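Local coordinates for protein Rho guanine nucleotide exchange factor 3 (Mus musculus, PDB 2Z0Q) that acts as a guanine nucleotide exchange factor for the GTPases RhoA and RhoB, here represented by its DH-PH domain pair, at residues Glu31-Lys42 with Leu67-Leu78; Glu206-Leu214 with Ile226-His235. One frame throughout, in Å; residues are numbered along the deposited sequence.

Overall arrangement
From the N terminus the chain enters helix 15-51, which carries the first half of interaction 1. The 24 residues after K42 are mostly helical and bring helix 67-84 back against it, so interaction 1 closes a loop of 24 residues within the DH domain. Further helices follow, up to the long helix 180-213. Its C-terminal end, with L214 just beyond, supplies 206-214. Eleven residues later, 226-235 closes interaction 2 at the junction of the DH helices and the PH sheet. The two contacts lie in series, neither nested nor crossed. The centres of interactions 1 and 2 are about 32 Å apart. Interaction 1 ties DH helices together; interaction 2 ties the end of helix 180-213 to the PH sheet.

Interaction 1: residues Glu31-Lys42 with Leu67-Leu78; sequences EEDLIEDLKLAK and LDSLIPLHEELL
E31 reaches from helix 31-42 to H74 and L77. Its CB lies near L78 CB. CG and CD then pass L77 CD2, with CD at 3.5 Å from that methyl. The chain bends at chi2 (-59°), which turns the carboxylate to the H74 ring edge. There E31 OE1 takes a hydrogen bond from H74 ND1 at 2.8 Å, through its syn lone pair and in the ring plane. The carboxylate and the ring are nearly coplanar, 23° apart. E31 OE2 is held by R159 and Y163 of helix 155-172, and H74 NE2 bonds Y108, so both buried groups are fixed at two ends. L34 CD1 sits over one ring face of H74, 3.8 Å from the centroid, as a CH-pi contact. Segments 31-42 and 67-78 belong to the DH helical bundle; they run roughly antiparallel, at 152°, with closest axis approach 9.3 Å. I35 is a knob in a hole made by I71, H74, E75 and L78. Its CD1 lies 3.6 Å from E75 N. L38 slides past I71, with L38 CB 3.8 Å from I71 CD1. L38 CD2 meets L67 CD2. Farther out, K39 NZ and E75 OE2 form a long salt bridge, as do K42 NZ and D68 OD2.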
loop_
_atom_site.group_PDB
_atom_site.type_symbol
_atom_site.label_atom_id
_atom_site.label_comp_id
_atom_site.label_asym_id
_atom_site.label_seq_id
_atom_site.Cartn_x
_atom_site.Cartn_y
_atom_site.Cartn_z
ATOM N N GLU A 31 -18.092 6.415 -6.149
ATOM C CA GLU A 31 -17.346 7.303 -7.049
ATOM C C GLU A 31 -17.359 8.693 -6.368
ATOM O O GLU A 31 -16.326 9.370 -6.244
ATOM C CB GLU A 31 -18.043 7.391 -8.408
ATOM C CG GLU A 31 -18.041 6.045 -9.188
ATOM C CD GLU A 31 -16.637 5.574 -9.417
ATOM O OE1 GLU A 31 -15.823 6.392 -9.870
ATOM O OE2 GLU A 31 -16.324 4.397 -9.132
ATOM N N GLU A 32 -18.543 9.086 -5.913
ATOM C CA GLU A 32 -18.691 10.374 -5.252
ATOM C C GLU A 32 -17.782 10.474 -4.035
ATOM O O GLU A 32 -17.100 11.496 -3.858
ATOM C CB GLU A 32 -20.153 10.593 -4.866
ATOM C CG GLU A 32 -20.424 11.914 -4.164
ATOM C CD GLU A 32 -21.923 12.218 -4.140
ATOM O OE1 GLU A 32 -22.715 11.255 -4.015
ATOM O OE2 GLU A 32 -22.302 13.402 -4.245
ATOM N N ASP A 33 -17.766 9.426 -3.210
ATOM C CA ASP A 33 -16.922 9.359 -2.010
ATOM C C ASP A 33 -15.424 9.455 -2.368
ATOM O O ASP A 33 -14.638 10.134 -1.681
ATOM C CB ASP A 33 -17.152 8.032 -1.250
ATOM C CG ASP A 33 -18.503 7.989 -0.530
ATOM O OD1 ASP A 33 -19.174 9.035 -0.448
ATOM O OD2 ASP A 33 -18.897 6.899 -0.050
ATOM N N LEU A 34 -15.014 8.735 -3.412
ATOM C CA LEU A 34 -13.609 8.773 -3.831
ATOM C C LEU A 34 -13.201 10.199 -4.303
ATOM O O LEU A 34 -12.155 10.718 -3.900
ATOM C CB LEU A 34 -13.366 7.764 -4.968
ATOM C CG LEU A 34 -11.956 7.804 -5.575
ATOM C CD1 LEU A 34 -11.609 6.463 -6.253
ATOM C CD2 LEU A 34 -11.907 8.937 -6.608
ATOM N N ILE A 35 -14.039 10.808 -5.132
ATOM C CA ILE A 35 -13.767 12.167 -5.670
ATOM C C ILE A 35 -13.661 13.144 -4.486
ATOM O O ILE A 35 -12.735 13.957 -4.400
ATOM C CB ILE A 35 -14.906 12.602 -6.619
ATOM C CG1 ILE A 35 -14.908 11.718 -7.891
ATOM C CG2 ILE A 35 -14.788 14.089 -6.963
ATOM C CD1 ILE A 35 -16.154 11.850 -8.739
ATOM N N GLU A 36 -14.608 13.043 -3.561
ATOM C CA GLU A 36 -14.616 13.899 -2.380
ATOM C C GLU A 36 -13.365 13.731 -1.521
ATOM O O GLU A 36 -12.808 14.719 -1.029
ATOM C CB GLU A 36 -15.859 13.607 -1.526
ATOM C CG GLU A 36 -15.754 14.144 -0.113
ATOM C CD GLU A 36 -16.943 13.754 0.759
ATOM O OE1 GLU A 36 -17.102 12.548 1.068
ATOM O OE2 GLU A 36 -17.720 14.659 1.126
ATOM N N ASP A 37 -12.915 12.496 -1.325
ATOM C CA ASP A 37 -11.726 12.275 -0.508
ATOM C C ASP A 37 -10.437 12.728 -1.220
ATOM O O ASP A 37 -9.536 13.275 -0.577
ATOM C CB ASP A 37 -11.624 10.807 -0.091
ATOM C CG ASP A 37 -12.651 10.423 0.971
ATOM O OD1 ASP A 37 -13.312 11.319 1.533
ATOM O OD2 ASP A 37 -12.794 9.219 1.251
ATOM N N LEU A 38 -10.337 12.518 -2.529
ATOM C CA LEU A 38 -9.147 12.977 -3.249
ATOM C C LEU A 38 -9.102 14.521 -3.317
ATOM O O LEU A 38 -8.021 15.117 -3.281
ATOM C CB LEU A 38 -9.093 12.407 -4.667
ATOM C CG LEU A 38 -8.861 10.886 -4.760
ATOM C CD1 LEU A 38 -8.622 10.497 -6.226
ATOM C CD2 LEU A 38 -7.700 10.491 -3.881
ATOM N N LYS A 39 -10.258 15.173 -3.436
ATOM C CA LYS A 39 -10.256 16.629 -3.466
ATOM C C LYS A 39 -9.850 17.130 -2.078
ATOM O O LYS A 39 -9.105 18.117 -1.947
ATOM C CB LYS A 39 -11.629 17.171 -3.852
ATOM C CG LYS A 39 -11.911 17.176 -5.357
ATOM C CD LYS A 39 -13.318 17.650 -5.612
ATOM C CE LYS A 39 -13.628 17.749 -7.084
ATOM N NZ LYS A 39 -15.092 17.999 -7.230
ATOM N N LEU A 40 -10.326 16.435 -1.052
ATOM C CA LEU A 40 -10.033 16.769 0.340
ATOM C C LEU A 40 -8.548 16.618 0.660
ATOM O O LEU A 40 -7.977 17.407 1.417
ATOM C CB LEU A 40 -10.823 15.871 1.279
ATOM C CG LEU A 40 -10.534 16.137 2.749
ATOM C CD1 LEU A 40 -10.873 17.588 3.056
ATOM C CD2 LEU A 40 -11.332 15.192 3.627
ATOM N N ALA A 41 -7.938 15.579 0.106
ATOM C CA ALA A 41 -6.519 15.340 0.299
ATOM C C ALA A 41 -5.774 16.587 -0.176
ATOM O O ALA A 41 -4.915 17.110 0.532
ATOM C CB ALA A 41 -6.076 14.122 -0.517
ATOM N N LYS A 42 -6.109 17.059 -1.375
ATOM C CA LYS A 42 -5.464 18.235 -1.941
ATOM C C LYS A 42 -5.750 19.514 -1.163
ATOM O O LYS A 42 -4.853 20.340 -0.972
ATOM C CB LYS A 42 -5.876 18.435 -3.405
ATOM C CG LYS A 42 -5.114 19.570 -4.075
ATOM C CD LYS A 42 -5.539 19.822 -5.507
ATOM C CE LYS A 42 -4.721 20.974 -6.096
ATOM N NZ LYS A 42 -5.095 21.265 -7.510
ATOM N N LEU A 67 -2.550 12.064 -8.228
ATOM C CA LEU A 67 -3.942 11.941 -7.795
ATOM C C LEU A 67 -4.839 12.831 -8.626
ATOM O O LEU A 67 -5.962 12.461 -8.954
ATOM C CB LEU A 67 -4.106 12.305 -6.313
ATOM C CG LEU A 67 -3.587 11.320 -5.265
ATOM C CD1 LEU A 67 -3.922 11.883 -3.886
ATOM C CD2 LEU A 67 -4.226 9.933 -5.442
ATOM N N ASP A 68 -4.333 14.005 -8.979
ATOM C CA ASP A 68 -5.088 14.946 -9.792
ATOM C C ASP A 68 -5.339 14.489 -11.216
ATOM O O ASP A 68 -6.130 15.094 -11.929
ATOM C CB ASP A 68 -4.404 16.323 -9.815
ATOM C CG ASP A 68 -4.796 17.176 -8.630
ATOM O OD1 ASP A 68 -6.019 17.348 -8.413
ATOM O OD2 ASP A 68 -3.886 17.666 -7.915
ATOM N N SER A 69 -4.656 13.458 -11.670
ATOM C CA SER A 69 -4.936 12.988 -13.011
ATOM C C SER A 69 -6.070 11.947 -12.912
ATOM O O SER A 69 -6.779 11.690 -13.883
ATOM C CB SER A 69 -3.694 12.370 -13.646
ATOM O OG SER A 69 -3.368 11.125 -13.059
ATOM N N LEU A 70 -6.269 11.375 -11.727
ATOM C CA LEU A 70 -7.318 10.365 -11.564
ATOM C C LEU A 70 -8.709 10.898 -11.269
ATOM O O LEU A 70 -9.712 10.251 -11.589
ATOM C CB LEU A 70 -6.935 9.402 -10.458
ATOM C CG LEU A 70 -5.580 8.754 -10.615
ATOM C CD1 LEU A 70 -5.372 7.800 -9.450
ATOM C CD2 LEU A 70 -5.501 8.011 -11.951
ATOM N N ILE A 71 -8.780 12.066 -10.634
ATOM C CA ILE A 71 -10.067 12.642 -10.299
ATOM C C ILE A 71 -11.004 12.758 -11.494
ATOM O O ILE A 71 -12.166 12.378 -11.398
ATOM C CB ILE A 71 -9.879 14.015 -9.569
ATOM C CG1 ILE A 71 -9.178 13.752 -8.230
ATOM C CG2 ILE A 71 -11.223 14.702 -9.361
ATOM C CD1 ILE A 71 -8.809 15.018 -7.407
ATOM N N PRO A 72 -10.516 13.273 -12.646
ATOM C CA PRO A 72 -11.413 13.389 -13.802
ATOM C C PRO A 72 -11.997 12.052 -14.278
ATOM O O PRO A 72 -13.112 12.018 -14.785
ATOM C CB PRO A 72 -10.536 14.046 -14.872
ATOM C CG PRO A 72 -9.505 14.786 -14.061
ATOM C CD PRO A 72 -9.190 13.861 -12.938
ATOM N N LEU A 73 -11.252 10.966 -14.112
ATOM C CA LEU A 73 -11.732 9.639 -14.550
ATOM C C LEU A 73 -13.022 9.220 -13.828
ATOM O O LEU A 73 -13.956 8.684 -14.425
ATOM C CB LEU A 73 -10.682 8.559 -14.267
ATOM C CG LEU A 73 -9.249 8.853 -14.682
ATOM C CD1 LEU A 73 -8.421 7.604 -14.482
ATOM C CD2 LEU A 73 -9.228 9.332 -16.112
ATOM N N HIS A 74 -13.020 9.439 -12.527
ATOM C CA HIS A 74 -14.156 9.107 -11.674
ATOM C C HIS A 74 -15.301 10.118 -11.858
ATOM O O HIS A 74 -16.483 9.753 -11.889
ATOM C CB HIS A 74 -13.632 8.989 -10.230
ATOM C CG HIS A 74 -12.663 7.856 -10.058
ATOM N ND1 HIS A 74 -13.065 6.535 -10.042
ATOM C CD2 HIS A 74 -11.312 7.839 -9.960
ATOM C CE1 HIS A 74 -12.004 5.755 -9.952
ATOM N NE2 HIS A 74 -10.926 6.521 -9.903
ATOM N N GLU A 75 -14.966 11.390 -12.066
ATOM C CA GLU A 75 -16.005 12.366 -12.304
ATOM C C GLU A 75 -16.724 11.995 -13.580
ATOM O O GLU A 75 -17.943 12.154 -13.671
ATOM C CB GLU A 75 -15.430 13.793 -12.427
ATOM C CG GLU A 75 -14.822 14.316 -11.131
ATOM C CD GLU A 75 -14.202 15.709 -11.290
ATOM O OE1 GLU A 75 -13.264 15.865 -12.104
ATOM O OE2 GLU A 75 -14.664 16.638 -10.591
ATOM N N GLU A 76 -15.977 11.508 -14.573
ATOM C CA GLU A 76 -16.600 11.117 -15.827
ATOM C C GLU A 76 -17.533 9.935 -15.596
ATOM O O GLU A 76 -18.637 9.924 -16.117
ATOM C CB GLU A 76 -15.559 10.725 -16.872
ATOM C CG GLU A 76 -16.170 10.311 -18.202
ATOM C CD GLU A 76 -16.898 11.445 -18.876
ATOM O OE1 GLU A 76 -16.437 12.602 -18.752
ATOM O OE2 GLU A 76 -17.918 11.203 -19.545
ATOM N N LEU A 77 -17.106 8.945 -14.820
ATOM C CA LEU A 77 -18.001 7.805 -14.614
ATOM C C LEU A 77 -19.247 8.261 -13.853
ATOM O O LEU A 77 -20.372 7.931 -14.210
ATOM C CB LEU A 77 -17.292 6.680 -13.854
ATOM C CG LEU A 77 -18.239 5.545 -13.469
ATOM C CD1 LEU A 77 -18.905 4.957 -14.699
ATOM C CD2 LEU A 77 -17.456 4.518 -12.655
ATOM N N LEU A 78 -19.048 9.011 -12.784
ATOM C CA LEU A 78 -20.182 9.501 -12.006
ATOM C C LEU A 78 -21.178 10.288 -12.859
ATOM O O LEU A 78 -22.383 10.095 -12.763
ATOM C CB LEU A 78 -19.663 10.353 -10.862
ATOM C CG LEU A 78 -20.699 10.911 -9.878
ATOM C CD1 LEU A 78 -21.469 9.773 -9.244
ATOM C CD2 LEU A 78 -19.969 11.724 -8.812
#

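Interaction 2: residues Glu206-Leu214 with Ile226-His235; sequences ECRYYKERL and IDSSRVLCCH
K211 points its ammonium group at two backbone carbonyls of 226-235. K211 NZ gives hydrogen bonds of 2.7 Å to D227 O and S229 O. It meets S229 O in the carbonyl plane but D227 O from above. The bend at chi3 (64°) turns the lysine tip to these oxygens. R230 NH1 bonds the same carbonyls with the geometry swapped. K211 NZ and R230 NH1, both donors, lie 3.2 Å apart, not bonded to each other; the shared carbonyls probably offset their like charges. C207 SG packs beside this turn, 3.6 Å from R230 C. L214 CD1 and I226 CG2 meet tip to tip. H235 NE2 donates to E206 OE2 at 3.1 Å, from above the carboxylate plane; ring and carboxylate are almost perpendicular (89°). Y210 CE2 lies over one face of H235, offset toward the rim. L232 CD2 touches Y210 CD2 at 3.7 Å. A water donates to E206 OE1 and, weakly, to L232 O. In the next shell, H235 ND1 is hydrogen-bonded to H247 NE2, which positions the ring for E206. At the DH-PH junction the end of helix 180-213 packs on helix 224-227, the turn after it and strand 232-240, with strand 245-251 alongside and helix 107-125 against Y210.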
loop_
_atom_site.group_PDB
_atom_site.type_symbol
_atom_site.label_atom_id
_atom_site.label_comp_id
_atom_site.label_asym_id
_atom_site.label_seq_id
_atom_site.Cartn_x
_atom_site.Cartn_y
_atom_site.Cartn_z
ATOM N N GLU A 206 8.220 -2.439 -6.610
ATOM C CA GLU A 206 8.611 -2.255 -5.217
ATOM C C GLU A 206 9.960 -2.899 -4.912
ATOM O O GLU A 206 10.847 -2.261 -4.309
ATOM C CB GLU A 206 7.547 -2.820 -4.282
ATOM C CG GLU A 206 7.808 -2.442 -2.847
ATOM C CD GLU A 206 6.708 -2.889 -1.887
ATOM O OE1 GLU A 206 6.353 -4.090 -1.932
ATOM O OE2 GLU A 206 6.229 -2.040 -1.082
ATOM N N CYS A 207 10.123 -4.151 -5.328
ATOM C CA CYS A 207 11.355 -4.901 -5.129
ATOM C C CYS A 207 12.547 -4.196 -5.817
ATOM O O CYS A 207 13.618 -4.057 -5.235
ATOM C CB CYS A 207 11.174 -6.325 -5.683
ATOM S SG CYS A 207 12.561 -7.406 -5.491
ATOM N N ARG A 208 12.355 -3.744 -7.050
ATOM C CA ARG A 208 13.414 -3.065 -7.784
ATOM C C ARG A 208 13.786 -1.718 -7.125
ATOM O O ARG A 208 14.979 -1.372 -6.992
ATOM C CB ARG A 208 12.935 -2.855 -9.231
ATOM C CG ARG A 208 14.007 -2.369 -10.198
ATOM C CD ARG A 208 13.442 -2.265 -11.652
ATOM N NE ARG A 208 12.326 -1.314 -11.753
ATOM C CZ ARG A 208 11.051 -1.643 -11.978
ATOM N NH1 ARG A 208 10.684 -2.918 -12.140
ATOM N NH2 ARG A 208 10.125 -0.688 -12.028
ATOM N N TYR A 209 12.774 -0.958 -6.737
ATOM C CA TYR A 209 12.959 0.349 -6.108
ATOM C C TYR A 209 13.837 0.243 -4.857
ATOM O O TYR A 209 14.799 1.010 -4.683
ATOM C CB TYR A 209 11.610 0.945 -5.679
ATOM C CG TYR A 209 11.743 2.282 -4.966
ATOM C CD1 TYR A 209 11.842 3.463 -5.695
ATOM C CD2 TYR A 209 11.823 2.358 -3.571
ATOM C CE1 TYR A 209 12.028 4.690 -5.073
ATOM C CE2 TYR A 209 12.007 3.592 -2.924
ATOM C CZ TYR A 209 12.117 4.756 -3.696
ATOM O OH TYR A 209 12.382 5.956 -3.105
ATOM N N TYR A 210 13.502 -0.692 -3.963
ATOM C CA TYR A 210 14.320 -0.777 -2.745
ATOM C C TYR A 210 15.693 -1.381 -2.997
ATOM O O TYR A 210 16.667 -0.930 -2.393
ATOM C CB TYR A 210 13.551 -1.500 -1.630
ATOM C CG TYR A 210 12.455 -0.625 -1.086
ATOM C CD1 TYR A 210 12.755 0.524 -0.352
ATOM C CD2 TYR A 210 11.097 -0.939 -1.304
ATOM C CE1 TYR A 210 11.766 1.336 0.160
ATOM C CE2 TYR A 210 10.096 -0.125 -0.794
ATOM C CZ TYR A 210 10.437 1.013 -0.055
ATOM O OH TYR A 210 9.462 1.830 0.452
ATOM N N LYS A 211 15.813 -2.350 -3.908
ATOM C CA LYS A 211 17.137 -2.903 -4.195
ATOM C C LYS A 211 18.083 -1.813 -4.720
ATOM O O LYS A 211 19.276 -1.804 -4.404
ATOM C CB LYS A 211 17.058 -4.027 -5.238
ATOM C CG LYS A 211 16.717 -5.383 -4.656
ATOM C CD LYS A 211 16.251 -6.400 -5.704
ATOM C CE LYS A 211 17.332 -6.721 -6.711
ATOM N NZ LYS A 211 16.830 -7.855 -7.570
ATOM N N GLU A 212 17.557 -0.896 -5.523
ATOM C CA GLU A 212 18.414 0.155 -6.091
ATOM C C GLU A 212 18.793 1.202 -5.057
ATOM O O GLU A 212 19.738 1.970 -5.259
ATOM C CB GLU A 212 17.707 0.823 -7.289
ATOM C CG GLU A 212 17.216 -0.210 -8.295
ATOM C CD GLU A 212 16.700 0.384 -9.597
ATOM O OE1 GLU A 212 16.031 1.450 -9.568
ATOM O OE2 GLU A 212 16.961 -0.239 -10.645
ATOM N N ARG A 213 18.071 1.216 -3.938
ATOM C CA ARG A 213 18.332 2.177 -2.887
ATOM C C ARG A 213 19.153 1.613 -1.706
ATOM O O ARG A 213 19.446 2.350 -0.754
ATOM C CB ARG A 213 17.025 2.762 -2.373
ATOM C CG ARG A 213 16.157 3.511 -3.410
ATOM C CD ARG A 213 16.757 4.809 -3.842
ATOM N NE ARG A 213 15.838 5.586 -4.696
ATOM C CZ ARG A 213 15.466 6.842 -4.436
ATOM N NH1 ARG A 213 15.915 7.465 -3.339
ATOM N NH2 ARG A 213 14.682 7.505 -5.297
ATOM N N LEU A 214 19.531 0.340 -1.776
ATOM C CA LEU A 214 20.369 -0.244 -0.700
ATOM C C LEU A 214 21.772 0.341 -0.823
ATOM O O LEU A 214 22.295 0.522 -1.931
ATOM C CB LEU A 214 20.443 -1.769 -0.816
ATOM C CG LEU A 214 19.086 -2.489 -0.582
ATOM C CD1 LEU A 214 19.275 -3.999 -0.758
ATOM C CD2 LEU A 214 18.579 -2.193 0.855
ATOM N N ILE A 226 20.288 -11.015 -2.647
ATOM C CA ILE A 226 19.533 -9.773 -2.783
ATOM C C ILE A 226 19.358 -9.500 -4.291
ATOM O O ILE A 226 18.261 -9.212 -4.758
ATOM C CB ILE A 226 20.275 -8.564 -2.158
ATOM C CG1 ILE A 226 20.283 -8.693 -0.620
ATOM C CG2 ILE A 226 19.575 -7.268 -2.539
ATOM C CD1 ILE A 226 21.356 -7.814 0.031
ATOM N N ASP A 227 20.460 -9.577 -5.016
ATOM C CA ASP A 227 20.475 -9.328 -6.471
ATOM C C ASP A 227 19.464 -10.191 -7.231
ATOM O O ASP A 227 18.767 -9.713 -8.129
ATOM C CB ASP A 227 21.890 -9.580 -7.016
ATOM C CG ASP A 227 22.953 -8.734 -6.312
ATOM O OD1 ASP A 227 22.598 -7.868 -5.488
ATOM O OD2 ASP A 227 24.154 -8.924 -6.578
ATOM N N SER A 228 19.381 -11.463 -6.860
ATOM C CA SER A 228 18.480 -12.389 -7.514
ATOM C C SER A 228 17.043 -12.286 -7.037
ATOM O O SER A 228 16.173 -12.939 -7.589
ATOM C CB SER A 228 18.987 -13.821 -7.324
ATOM O OG SER A 228 18.905 -14.238 -5.964
ATOM N N SER A 229 16.775 -11.463 -6.022
ATOM C CA SER A 229 15.411 -11.360 -5.529
ATOM C C SER A 229 14.494 -10.658 -6.512
ATOM O O SER A 229 14.858 -9.648 -7.129
ATOM C CB SER A 229 15.353 -10.623 -4.180
ATOM O OG SER A 229 16.131 -11.284 -3.193
ATOM N N ARG A 230 13.296 -11.212 -6.654
ATOM C CA ARG A 230 12.298 -10.644 -7.533
ATOM C C ARG A 230 11.059 -10.394 -6.713
ATOM O O ARG A 230 10.117 -9.771 -7.176
ATOM C CB ARG A 230 12.016 -11.580 -8.715
ATOM C CG ARG A 230 13.139 -11.570 -9.775
ATOM C CD ARG A 230 13.407 -10.143 -10.289
ATOM N NE ARG A 230 14.543 -10.057 -11.207
ATOM C CZ ARG A 230 15.821 -10.130 -10.837
ATOM N NH1 ARG A 230 16.145 -10.289 -9.558
ATOM N NH2 ARG A 230 16.782 -10.041 -11.745
ATOM N N VAL A 231 11.072 -10.847 -5.460
ATOM C CA VAL A 231 9.911 -10.626 -4.599
ATOM C C VAL A 231 10.255 -10.026 -3.238
ATOM O O VAL A 231 11.134 -10.531 -2.553
ATOM C CB VAL A 231 9.128 -11.960 -4.367
ATOM C CG1 VAL A 231 10.054 -13.020 -3.818
ATOM C CG2 VAL A 231 7.958 -11.745 -3.432
ATOM N N LEU A 232 9.593 -8.935 -2.874
ATOM C CA LEU A 232 9.786 -8.371 -1.541
ATOM C C LEU A 232 8.533 -8.842 -0.785
ATOM O O LEU A 232 7.441 -8.304 -0.983
ATOM C CB LEU A 232 9.861 -6.836 -1.592
ATOM C CG LEU A 232 10.263 -6.043 -0.362
ATOM C CD1 LEU A 232 11.570 -6.660 0.268
ATOM C CD2 LEU A 232 10.502 -4.565 -0.744
ATOM N N CYS A 233 8.702 -9.858 0.059
ATOM C CA CYS A 233 7.606 -10.417 0.850
ATOM C C CYS A 233 6.962 -9.360 1.727
ATOM O O CYS A 233 5.732 -9.239 1.782
ATOM C CB CYS A 233 8.103 -11.591 1.691
ATOM S SG CYS A 233 8.970 -12.899 0.795
ATOM N N CYS A 234 7.776 -8.593 2.450
ATOM C CA CYS A 234 7.262 -7.506 3.261
ATOM C C CYS A 234 8.445 -6.643 3.698
ATOM O O CYS A 234 9.601 -7.066 3.567
ATOM C CB CYS A 234 6.511 -8.017 4.504
ATOM S SG CYS A 234 7.591 -8.760 5.753
ATOM N N HIS A 235 8.152 -5.431 4.171
ATOM C CA HIS A 235 9.210 -4.540 4.651
ATOM C C HIS A 235 8.577 -3.498 5.566
ATOM O O HIS A 235 7.348 -3.269 5.540
ATOM C CB HIS A 235 9.959 -3.876 3.445
ATOM C CG HIS A 235 9.164 -2.815 2.740
ATOM N ND1 HIS A 235 9.208 -1.486 3.102
ATOM C CD2 HIS A 235 8.229 -2.909 1.760
ATOM C CE1 HIS A 235 8.326 -0.806 2.384
ATOM N NE2 HIS A 235 7.717 -1.649 1.564
HETATM O O HOH W 1 6.162 -5.514 0.397
#